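DNA ligase (Aquifex aeolicus, PDB 3QWU) probably joins nucleic acid ends as an ATP-dependent ligase of the nucleotidyltransferase type, binding adenosine in its adenylation domain and calcium at a separate site. Local coordinates at residues D48-H56 with F157-F167; V81-F89 with L98-T108. All coordinates share one frame; numbering follows the deposited sequence.

Interaction 1: D48-H56 with F157-F167; sequences DFIIWGYPH and FDFMKKNEQGF. With ADN (adenosine), chain C.
Trp52, Tyr54 and Ile50 meet the end of strand 153-161 and its type II beta turn, Lys161 to Glu164, in an aromatic and hydrogen-bonded contact lining one side of the adenosine pocket of the probable adenylation domain. The turn brings Asn163 to Ile50, where a reciprocal pair of hydrogen bonds forms: Asn163 N to Ile50 O (2.7 Å, 169° at the hydrogen) and Ile50 N to Asn163 OD1, the donor standing above the amide carbonyl plane. The extended Lys162 chain lies over one Phe49 face, its CE 3.6 Å from the ring centroid; NZ makes a cation-pi contact there and hydrogen-bonds to Pro125 O and Lys90 O. Trp52 is covered on one face by Gln165 CG, 3.5 Å from the centroid of the six-membered ring, and on the other by Ile50 CG2. With an alanine here the indole goes, and Gln165 CG and Ile50 CG2 are likely to be left with a gap between them. A chi1 of -164° swings the Tyr54 phenol to Phe157 and Asp158: the edge of Phe157 meets its face, planes at 80°, and Phe157 in turn lays a face against adenine. Tyr54 OH donates to the anti lone pair of Asp158 OD2 at 2.6 Å.

Interaction 2: V81-F89 with L98-T108; sequences VDGYNTRIF and LSRGGFICPFT. With CA (calcium ion), chain D; ADN (adenosine), chain C.
The Arg87 guanidinium has Leu98 CD1 over one face, 3.8 Å above the plane and offset toward the rim, while Ser99 O meets its edge: NH2 donates to that oxygen at 2.8 Å, and the acceptor lies only 5° out of the guanidinium plane. Also at this edge, a water accepts from Arg87 NE and donates to Asn85 OD1 and Leu98 O. Gly102 N reaches Ser99 O from the opposite face of the carbonyl plane, so one oxygen ties Arg87 to the type I turn from Ser99 to Gly102. The Phe89 ring takes Leu98 at its edge, Phe89 CE1 to Leu98 CG 3.8 Å. The Arg100 guanidinium has adenosine O3' over one face, and Arg100 CD touches Asn85 CG. Arg87, Phe89 and Leu98 gather where strand 84-91 pairs with the end of strand 94-98 in an antiparallel sheet; Arg87 and Leu98 form a hydrogen-bonded pair, Leu98 N to Arg87 O at 2.7 Å and 168°. Leu98 O accepts from both Arg87 N, in the carbonyl plane, and Thr86 OG1, above it. At the start of helix 106-115, N-capped by Cys105 SG accepting from Thr108 N, Tyr84 OH shares a very short hydrogen bond with Thr108 OG1 (2.5 Å) and meets the Phe107 edge. Asn85, CG anti to the backbone N (chi1 -179°), donates from ND2 to adenosine O2' at 3.0 Å. Asp82 OD2 binds calcium, with Glu143, Asp239 and two waters.

Interaction 2 is the more buried, centred about 9 Å from the centre of the chain against about 17 Å for interaction 1, whose turn end is exposed. Both reach the same antiparallel sheet, through its outermost strands: 153-161 in interaction 1 and 94-98, beside 84-91, in interaction 2. Interaction 1 relies mainly on aromatic faces, with hydrogen bonds toward its two ends; interaction 2 uses backbone pairing, a guanidinium-carbonyl bond and a bridging water. Their centres lie about 13 Å apart, and they meet where Arg87 NH1 probably hydrogen-bonds to Trp52 O (3.0 Å). A second meeting point lies beside the nucleoside, where Phe157 CZ packs against Asn85 ND2 at 3.6 Å.

Interaction 1: D48-H56 with F157-F167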
# COMPACT_ATOMS: atom_id res chain seq x y z
N ASP A 48 -23.85 -29.00 -19.98
CA ASP A 48 -23.45 -29.56 -21.29
C ASP A 48 -21.98 -29.31 -21.63
O ASP A 48 -21.45 -29.92 -22.57
CB ASP A 48 -24.29 -28.96 -22.44
CG ASP A 48 -25.75 -29.36 -22.39
OD1 ASP A 48 -26.05 -30.56 -22.52
OD2 ASP A 48 -26.60 -28.46 -22.23
N PHE A 49 -21.34 -28.37 -20.91
CA PHE A 49 -19.94 -28.06 -21.14
C PHE A 49 -19.30 -27.18 -20.07
O PHE A 49 -20.00 -26.53 -19.30
CB PHE A 49 -19.73 -27.38 -22.49
CG PHE A 49 -20.66 -26.25 -22.74
CD1 PHE A 49 -21.85 -26.46 -23.47
CD2 PHE A 49 -20.36 -24.97 -22.26
CE1 PHE A 49 -22.72 -25.41 -23.71
CE2 PHE A 49 -21.23 -23.90 -22.49
CZ PHE A 49 -22.40 -24.10 -23.22
N ILE A 50 -17.97 -27.19 -20.05
CA ILE A 50 -17.20 -26.29 -19.23
C ILE A 50 -16.57 -25.13 -20.08
O ILE A 50 -16.09 -25.33 -21.21
CB ILE A 50 -16.11 -27.01 -18.42
CG1 ILE A 50 -16.78 -28.03 -17.49
CG2 ILE A 50 -15.26 -25.96 -17.64
CD1 ILE A 50 -15.84 -29.09 -16.94
N ILE A 51 -16.67 -23.92 -19.54
CA ILE A 51 -16.03 -22.77 -20.14
C ILE A 51 -14.92 -22.49 -19.18
O ILE A 51 -15.16 -22.06 -18.05
CB ILE A 51 -16.96 -21.55 -20.29
CG1 ILE A 51 -18.29 -21.93 -20.96
CG2 ILE A 51 -16.23 -20.47 -21.10
CD1 ILE A 51 -18.18 -22.16 -22.47
N TRP A 52 -13.70 -22.79 -19.61
CA TRP A 52 -12.55 -22.59 -18.73
C TRP A 52 -12.33 -21.10 -18.57
O TRP A 52 -12.64 -20.32 -19.48
CB TRP A 52 -11.30 -23.33 -19.24
CG TRP A 52 -11.37 -24.80 -18.94
CD1 TRP A 52 -12.00 -25.77 -19.69
CD2 TRP A 52 -10.82 -25.47 -17.81
NE1 TRP A 52 -11.86 -27.00 -19.09
CE2 TRP A 52 -11.14 -26.84 -17.93
CE3 TRP A 52 -10.08 -25.06 -16.71
CZ2 TRP A 52 -10.74 -27.78 -16.99
CZ3 TRP A 52 -9.68 -26.00 -15.77
CH2 TRP A 52 -10.01 -27.33 -15.92
N GLY A 53 -11.88 -20.75 -17.37
CA GLY A 53 -11.50 -19.40 -17.00
C GLY A 53 -10.32 -18.91 -17.84
O GLY A 53 -9.55 -19.72 -18.31
N TYR A 54 -10.23 -17.60 -18.05
CA TYR A 54 -9.10 -17.04 -18.81
C TYR A 54 -7.96 -17.04 -17.85
O TYR A 54 -8.13 -16.60 -16.73
CB TYR A 54 -9.36 -15.62 -19.32
CG TYR A 54 -8.38 -15.24 -20.39
CD1 TYR A 54 -7.28 -14.46 -20.10
CD2 TYR A 54 -8.56 -15.65 -21.66
CE1 TYR A 54 -6.36 -14.10 -21.09
CE2 TYR A 54 -7.67 -15.28 -22.67
CZ TYR A 54 -6.56 -14.53 -22.36
OH TYR A 54 -5.72 -14.18 -23.35
N PRO A 55 -6.82 -17.63 -18.24
CA PRO A 55 -5.70 -17.84 -17.35
C PRO A 55 -4.85 -16.57 -17.16
O PRO A 55 -4.88 -15.66 -17.99
CB PRO A 55 -4.92 -18.95 -18.06
CG PRO A 55 -5.16 -18.70 -19.48
CD PRO A 55 -6.55 -18.13 -19.60
N HIS A 56 -4.13 -16.50 -16.03
CA HIS A 56 -3.37 -15.32 -15.62
C HIS A 56 -2.20 -15.11 -16.58
O HIS A 56 -1.47 -16.05 -16.87
CB HIS A 56 -2.86 -15.48 -14.17
CG HIS A 56 -3.96 -15.48 -13.13
ND1 HIS A 56 -4.78 -14.39 -12.90
CD2 HIS A 56 -4.39 -16.46 -12.28
CE1 HIS A 56 -5.67 -14.69 -11.96
NE2 HIS A 56 -5.46 -15.93 -11.57
N PHE A 157 -9.07 -11.17 -28.95
CA PHE A 157 -7.64 -11.44 -28.80
C PHE A 157 -7.34 -12.93 -28.62
O PHE A 157 -6.16 -13.35 -28.64
CB PHE A 157 -7.06 -10.64 -27.62
CG PHE A 157 -7.70 -10.92 -26.29
CD1 PHE A 157 -7.50 -12.09 -25.62
CD2 PHE A 157 -8.54 -9.99 -25.70
CE1 PHE A 157 -8.16 -12.31 -24.38
CE2 PHE A 157 -9.18 -10.24 -24.49
CZ PHE A 157 -9.00 -11.40 -23.85
N ASP A 158 -8.36 -13.76 -28.41
CA ASP A 158 -8.11 -15.20 -28.30
C ASP A 158 -9.37 -16.04 -28.61
O ASP A 158 -10.50 -15.51 -28.62
CB ASP A 158 -7.49 -15.56 -26.89
CG ASP A 158 -5.92 -15.47 -26.85
OD1 ASP A 158 -5.25 -15.97 -27.81
OD2 ASP A 158 -5.35 -14.91 -25.86
N PHE A 159 -9.16 -17.31 -28.94
CA PHE A 159 -10.23 -18.29 -28.91
C PHE A 159 -9.81 -19.42 -28.01
O PHE A 159 -8.65 -19.83 -27.99
CB PHE A 159 -10.51 -18.89 -30.29
CG PHE A 159 -11.04 -17.92 -31.30
CD1 PHE A 159 -12.37 -17.60 -31.33
CD2 PHE A 159 -10.21 -17.35 -32.25
CE1 PHE A 159 -12.84 -16.72 -32.27
CE2 PHE A 159 -10.70 -16.46 -33.22
CZ PHE A 159 -11.99 -16.12 -33.20
N MET A 160 -10.76 -19.88 -27.22
CA MET A 160 -10.62 -21.07 -26.46
C MET A 160 -11.64 -21.99 -27.03
O MET A 160 -12.32 -21.62 -27.98
CB MET A 160 -10.85 -20.75 -24.99
CG MET A 160 -9.69 -19.95 -24.40
SD MET A 160 -9.88 -19.49 -22.67
CE MET A 160 -9.68 -21.06 -21.79
N LYS A 161 -11.76 -23.18 -26.45
CA LYS A 161 -12.72 -24.17 -26.86
C LYS A 161 -13.46 -24.71 -25.65
O LYS A 161 -12.87 -24.92 -24.62
CB LYS A 161 -11.98 -25.34 -27.57
CG LYS A 161 -11.86 -25.21 -29.11
CD LYS A 161 -11.04 -26.33 -29.82
CE LYS A 161 -11.59 -26.62 -31.25
NZ LYS A 161 -10.57 -27.08 -32.27
N LYS A 162 -14.74 -24.99 -25.78
CA LYS A 162 -15.48 -25.64 -24.70
C LYS A 162 -14.76 -26.90 -24.19
O LYS A 162 -14.25 -27.71 -24.98
CB LYS A 162 -16.90 -26.06 -25.17
CG LYS A 162 -17.96 -24.94 -25.11
CD LYS A 162 -19.18 -25.28 -25.96
CE LYS A 162 -20.13 -24.09 -26.12
NZ LYS A 162 -21.11 -24.32 -27.21
N ASN A 163 -14.76 -27.06 -22.88
CA ASN A 163 -14.18 -28.26 -22.25
C ASN A 163 -12.64 -28.37 -22.36
O ASN A 163 -12.11 -29.45 -22.18
CB ASN A 163 -14.81 -29.54 -22.84
CG ASN A 163 -16.31 -29.57 -22.75
OD1 ASN A 163 -16.85 -29.36 -21.68
ND2 ASN A 163 -17.00 -29.85 -23.86
N GLU A 164 -11.94 -27.27 -22.67
CA GLU A 164 -10.48 -27.32 -22.95
C GLU A 164 -9.84 -26.09 -22.42
O GLU A 164 -10.48 -25.04 -22.35
CB GLU A 164 -10.14 -27.35 -24.45
CG GLU A 164 -11.05 -28.13 -25.35
CD GLU A 164 -10.42 -29.34 -25.91
OE1 GLU A 164 -10.10 -30.26 -25.11
OE2 GLU A 164 -10.31 -29.40 -27.16
N GLN A 165 -8.55 -26.20 -22.14
CA GLN A 165 -7.85 -25.16 -21.40
C GLN A 165 -6.97 -24.26 -22.24
O GLN A 165 -6.65 -23.17 -21.83
CB GLN A 165 -6.98 -25.77 -20.32
CG GLN A 165 -7.68 -25.90 -19.00
CD GLN A 165 -6.68 -26.08 -17.92
OE1 GLN A 165 -6.13 -25.09 -17.43
NE2 GLN A 165 -6.39 -27.33 -17.57
N GLY A 166 -6.55 -24.71 -23.40
CA GLY A 166 -5.60 -23.92 -24.16
C GLY A 166 -6.26 -22.94 -25.09
O GLY A 166 -7.38 -22.55 -24.90
N PHE A 167 -5.51 -22.57 -26.11
CA PHE A 167 -5.82 -21.51 -26.99
C PHE A 167 -5.61 -21.96 -28.43
O PHE A 167 -4.69 -22.68 -28.74
CB PHE A 167 -4.86 -20.35 -26.69
CG PHE A 167 -5.14 -19.62 -25.38
CD1 PHE A 167 -6.37 -19.04 -25.13
CD2 PHE A 167 -4.13 -19.41 -24.47
CE1 PHE A 167 -6.60 -18.32 -23.98
CE2 PHE A 167 -4.36 -18.69 -23.29
CZ PHE A 167 -5.62 -18.15 -23.05
O5' ADN C . -4.52 -10.37 -17.83
C5' ADN C . -4.39 -9.54 -18.98
C4' ADN C . -5.76 -9.01 -19.38
O4' ADN C . -5.66 -8.00 -20.43
C3' ADN C . -6.64 -10.12 -19.94
O3' ADN C . -7.42 -10.82 -18.98
C2' ADN C . -7.49 -9.41 -20.99
O2' ADN C . -8.79 -9.15 -20.48
C1' ADN C . -6.79 -8.09 -21.32
N9 ADN C . -6.29 -8.01 -22.70
C8 ADN C . -6.36 -6.89 -23.45
N7 ADN C . -5.82 -7.07 -24.68
C5 ADN C . -5.37 -8.35 -24.69
C6 ADN C . -4.66 -9.17 -25.67
N6 ADN C . -4.37 -8.61 -26.88
N1 ADN C . -4.39 -10.47 -25.35
C2 ADN C . -4.70 -10.98 -24.12
N3 ADN C . -5.33 -10.25 -23.15
C4 ADN C . -5.69 -8.97 -23.39
O HOH W 1 -19.80 -30.02 -24.44

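Interaction 2: V81-F89 with L98-T108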
# COMPACT_ATOMS: atom_id res chain seq x y z
N VAL A 81 -5.53 -4.01 -24.74
CA VAL A 81 -6.57 -3.00 -24.75
C VAL A 81 -7.13 -2.93 -23.33
O VAL A 81 -7.42 -3.96 -22.69
CB VAL A 81 -7.71 -3.35 -25.77
CG1 VAL A 81 -8.91 -2.44 -25.55
CG2 VAL A 81 -7.22 -3.21 -27.19
N ASP A 82 -7.27 -1.72 -22.85
CA ASP A 82 -7.67 -1.48 -21.48
C ASP A 82 -9.20 -1.38 -21.41
O ASP A 82 -9.79 -0.34 -21.65
CB ASP A 82 -7.02 -0.21 -20.97
CG ASP A 82 -7.27 0.01 -19.47
OD1 ASP A 82 -7.61 -0.95 -18.73
OD2 ASP A 82 -7.12 1.16 -19.02
N GLY A 83 -9.81 -2.51 -21.07
CA GLY A 83 -11.26 -2.59 -20.91
C GLY A 83 -11.49 -3.71 -19.91
O GLY A 83 -10.75 -3.84 -18.95
N TYR A 84 -12.49 -4.56 -20.16
CA TYR A 84 -12.68 -5.75 -19.35
C TYR A 84 -12.78 -7.00 -20.22
O TYR A 84 -13.15 -6.98 -21.36
CB TYR A 84 -13.87 -5.58 -18.41
CG TYR A 84 -15.23 -5.51 -19.13
CD1 TYR A 84 -16.05 -6.63 -19.23
CD2 TYR A 84 -15.70 -4.31 -19.70
CE1 TYR A 84 -17.29 -6.57 -19.87
CE2 TYR A 84 -16.95 -4.25 -20.36
CZ TYR A 84 -17.74 -5.39 -20.42
OH TYR A 84 -18.94 -5.38 -21.05
N ASN A 85 -12.39 -8.10 -19.63
CA ASN A 85 -12.29 -9.37 -20.27
C ASN A 85 -13.66 -10.01 -20.43
O ASN A 85 -14.51 -9.98 -19.50
CB ASN A 85 -11.44 -10.25 -19.37
CG ASN A 85 -11.23 -11.60 -19.92
OD1 ASN A 85 -12.12 -12.46 -19.85
ND2 ASN A 85 -10.02 -11.85 -20.39
N THR A 86 -13.88 -10.59 -21.60
CA THR A 86 -15.10 -11.32 -21.81
C THR A 86 -14.87 -12.61 -22.55
O THR A 86 -13.96 -12.72 -23.39
CB THR A 86 -16.15 -10.49 -22.54
OG1 THR A 86 -17.44 -11.03 -22.19
CG2 THR A 86 -15.96 -10.57 -24.05
N ARG A 87 -15.71 -13.59 -22.21
CA ARG A 87 -15.67 -14.91 -22.81
C ARG A 87 -17.08 -15.18 -23.35
O ARG A 87 -18.06 -15.09 -22.61
CB ARG A 87 -15.27 -15.93 -21.75
CG ARG A 87 -13.73 -16.12 -21.60
CD ARG A 87 -13.45 -17.02 -20.39
NE ARG A 87 -14.04 -16.38 -19.22
CZ ARG A 87 -14.46 -17.02 -18.14
NH1 ARG A 87 -14.33 -18.33 -18.04
NH2 ARG A 87 -14.99 -16.33 -17.13
N ILE A 88 -17.19 -15.41 -24.65
CA ILE A 88 -18.48 -15.42 -25.30
C ILE A 88 -18.69 -16.79 -25.94
O ILE A 88 -17.80 -17.30 -26.63
CB ILE A 88 -18.61 -14.30 -26.39
CG1 ILE A 88 -18.37 -12.88 -25.77
CG2 ILE A 88 -19.99 -14.35 -27.07
CD1 ILE A 88 -18.08 -11.75 -26.81
N PHE A 89 -19.88 -17.35 -25.74
CA PHE A 89 -20.20 -18.69 -26.27
C PHE A 89 -21.66 -18.90 -26.61
O PHE A 89 -22.54 -18.17 -26.16
CB PHE A 89 -19.79 -19.77 -25.28
CG PHE A 89 -20.52 -19.71 -23.98
CD1 PHE A 89 -20.07 -18.91 -22.97
CD2 PHE A 89 -21.66 -20.45 -23.79
CE1 PHE A 89 -20.75 -18.86 -21.79
CE2 PHE A 89 -22.33 -20.42 -22.61
CZ PHE A 89 -21.88 -19.62 -21.61
N LEU A 98 -19.42 -14.03 -20.51
CA LEU A 98 -18.97 -14.19 -19.13
C LEU A 98 -17.92 -13.14 -18.77
O LEU A 98 -17.00 -12.91 -19.56
CB LEU A 98 -18.31 -15.56 -18.91
CG LEU A 98 -19.13 -16.83 -19.07
CD1 LEU A 98 -18.26 -18.02 -18.70
CD2 LEU A 98 -20.43 -16.84 -18.22
N SER A 99 -18.08 -12.52 -17.60
CA SER A 99 -17.03 -11.71 -16.95
C SER A 99 -15.83 -12.56 -16.52
O SER A 99 -15.91 -13.78 -16.45
CB SER A 99 -17.57 -11.07 -15.68
OG SER A 99 -17.69 -12.05 -14.65
N ARG A 100 -14.75 -11.93 -16.16
CA ARG A 100 -13.56 -12.66 -15.81
C ARG A 100 -13.87 -13.54 -14.65
O ARG A 100 -13.33 -14.67 -14.56
CB ARG A 100 -12.41 -11.72 -15.46
CG ARG A 100 -11.12 -12.44 -15.17
CD ARG A 100 -10.28 -12.91 -16.39
NE ARG A 100 -8.88 -12.52 -16.10
CZ ARG A 100 -7.82 -13.31 -15.98
NH1 ARG A 100 -7.89 -14.60 -16.18
NH2 ARG A 100 -6.64 -12.79 -15.67
N GLY A 101 -14.73 -13.03 -13.75
CA GLY A 101 -15.12 -13.74 -12.54
C GLY A 101 -16.01 -14.93 -12.82
O GLY A 101 -16.18 -15.78 -11.95
N GLY A 102 -16.59 -14.99 -14.01
CA GLY A 102 -17.43 -16.10 -14.39
C GLY A 102 -18.91 -15.85 -14.22
O GLY A 102 -19.70 -16.78 -14.28
N PHE A 103 -19.32 -14.59 -13.99
CA PHE A 103 -20.73 -14.28 -14.03
C PHE A 103 -21.18 -14.08 -15.48
O PHE A 103 -20.41 -13.65 -16.36
CB PHE A 103 -21.02 -13.01 -13.28
CG PHE A 103 -20.69 -13.06 -11.82
CD1 PHE A 103 -21.60 -13.58 -10.90
CD2 PHE A 103 -19.48 -12.53 -11.35
CE1 PHE A 103 -21.32 -13.60 -9.56
CE2 PHE A 103 -19.18 -12.56 -9.98
CZ PHE A 103 -20.12 -13.10 -9.09
N ILE A 104 -22.45 -14.36 -15.74
CA ILE A 104 -23.05 -13.97 -17.01
C ILE A 104 -23.33 -12.49 -16.90
O ILE A 104 -24.15 -12.07 -16.09
CB ILE A 104 -24.33 -14.75 -17.35
CG1 ILE A 104 -24.01 -16.25 -17.42
CG2 ILE A 104 -24.89 -14.31 -18.71
CD1 ILE A 104 -25.20 -17.08 -17.74
N CYS A 105 -22.62 -11.72 -17.72
CA CYS A 105 -22.69 -10.25 -17.68
C CYS A 105 -23.94 -9.81 -18.39
O CYS A 105 -24.08 -10.03 -19.60
CB CYS A 105 -21.51 -9.64 -18.40
SG CYS A 105 -21.64 -7.82 -18.33
N PRO A 106 -24.87 -9.19 -17.65
CA PRO A 106 -26.12 -8.75 -18.26
C PRO A 106 -25.93 -7.63 -19.29
O PRO A 106 -26.66 -7.54 -20.26
CB PRO A 106 -26.95 -8.25 -17.06
CG PRO A 106 -26.24 -8.66 -15.86
CD PRO A 106 -24.83 -8.95 -16.19
N PHE A 107 -24.92 -6.79 -19.08
CA PHE A 107 -24.67 -5.72 -20.03
C PHE A 107 -24.04 -6.28 -21.29
O PHE A 107 -24.59 -6.08 -22.38
CB PHE A 107 -23.78 -4.64 -19.41
CG PHE A 107 -23.18 -3.70 -20.42
CD1 PHE A 107 -23.91 -2.67 -20.93
CD2 PHE A 107 -21.88 -3.85 -20.83
CE1 PHE A 107 -23.37 -1.78 -21.81
CE2 PHE A 107 -21.33 -2.99 -21.74
CZ PHE A 107 -22.07 -1.94 -22.22
N THR A 108 -22.90 -6.97 -21.16
CA THR A 108 -22.20 -7.55 -22.32
C THR A 108 -23.10 -8.52 -23.08
O THR A 108 -23.15 -8.47 -24.30
CB THR A 108 -20.87 -8.30 -21.92
OG1 THR A 108 -20.16 -7.54 -20.94
CG2 THR A 108 -19.98 -8.64 -23.20
CA CA D . -5.24 1.83 -17.37
O5' ADN C . -4.52 -10.37 -17.83
C5' ADN C . -4.39 -9.54 -18.98
C4' ADN C . -5.76 -9.01 -19.38
O4' ADN C . -5.66 -8.00 -20.43
C3' ADN C . -6.64 -10.12 -19.94
O3' ADN C . -7.42 -10.82 -18.98
C2' ADN C . -7.49 -9.41 -20.99
O2' ADN C . -8.79 -9.15 -20.48
C1' ADN C . -6.79 -8.09 -21.32
N9 ADN C . -6.29 -8.01 -22.70
C8 ADN C . -6.36 -6.89 -23.45
N7 ADN C . -5.82 -7.07 -24.68
C5 ADN C . -5.37 -8.35 -24.69
C6 ADN C . -4.66 -9.17 -25.67
N6 ADN C . -4.37 -8.61 -26.88
N1 ADN C . -4.39 -10.47 -25.35
C2 ADN C . -4.70 -10.98 -24.12
N3 ADN C . -5.33 -10.25 -23.15
C4 ADN C . -5.69 -8.97 -23.39
O HOH W 2 -6.48 0.09 -16.41
O HOH W 3 -14.27 -13.67 -18.95
O HOH W 4 -14.25 -9.21 -17.09
O HOH W 5 -3.89 0.11 -16.87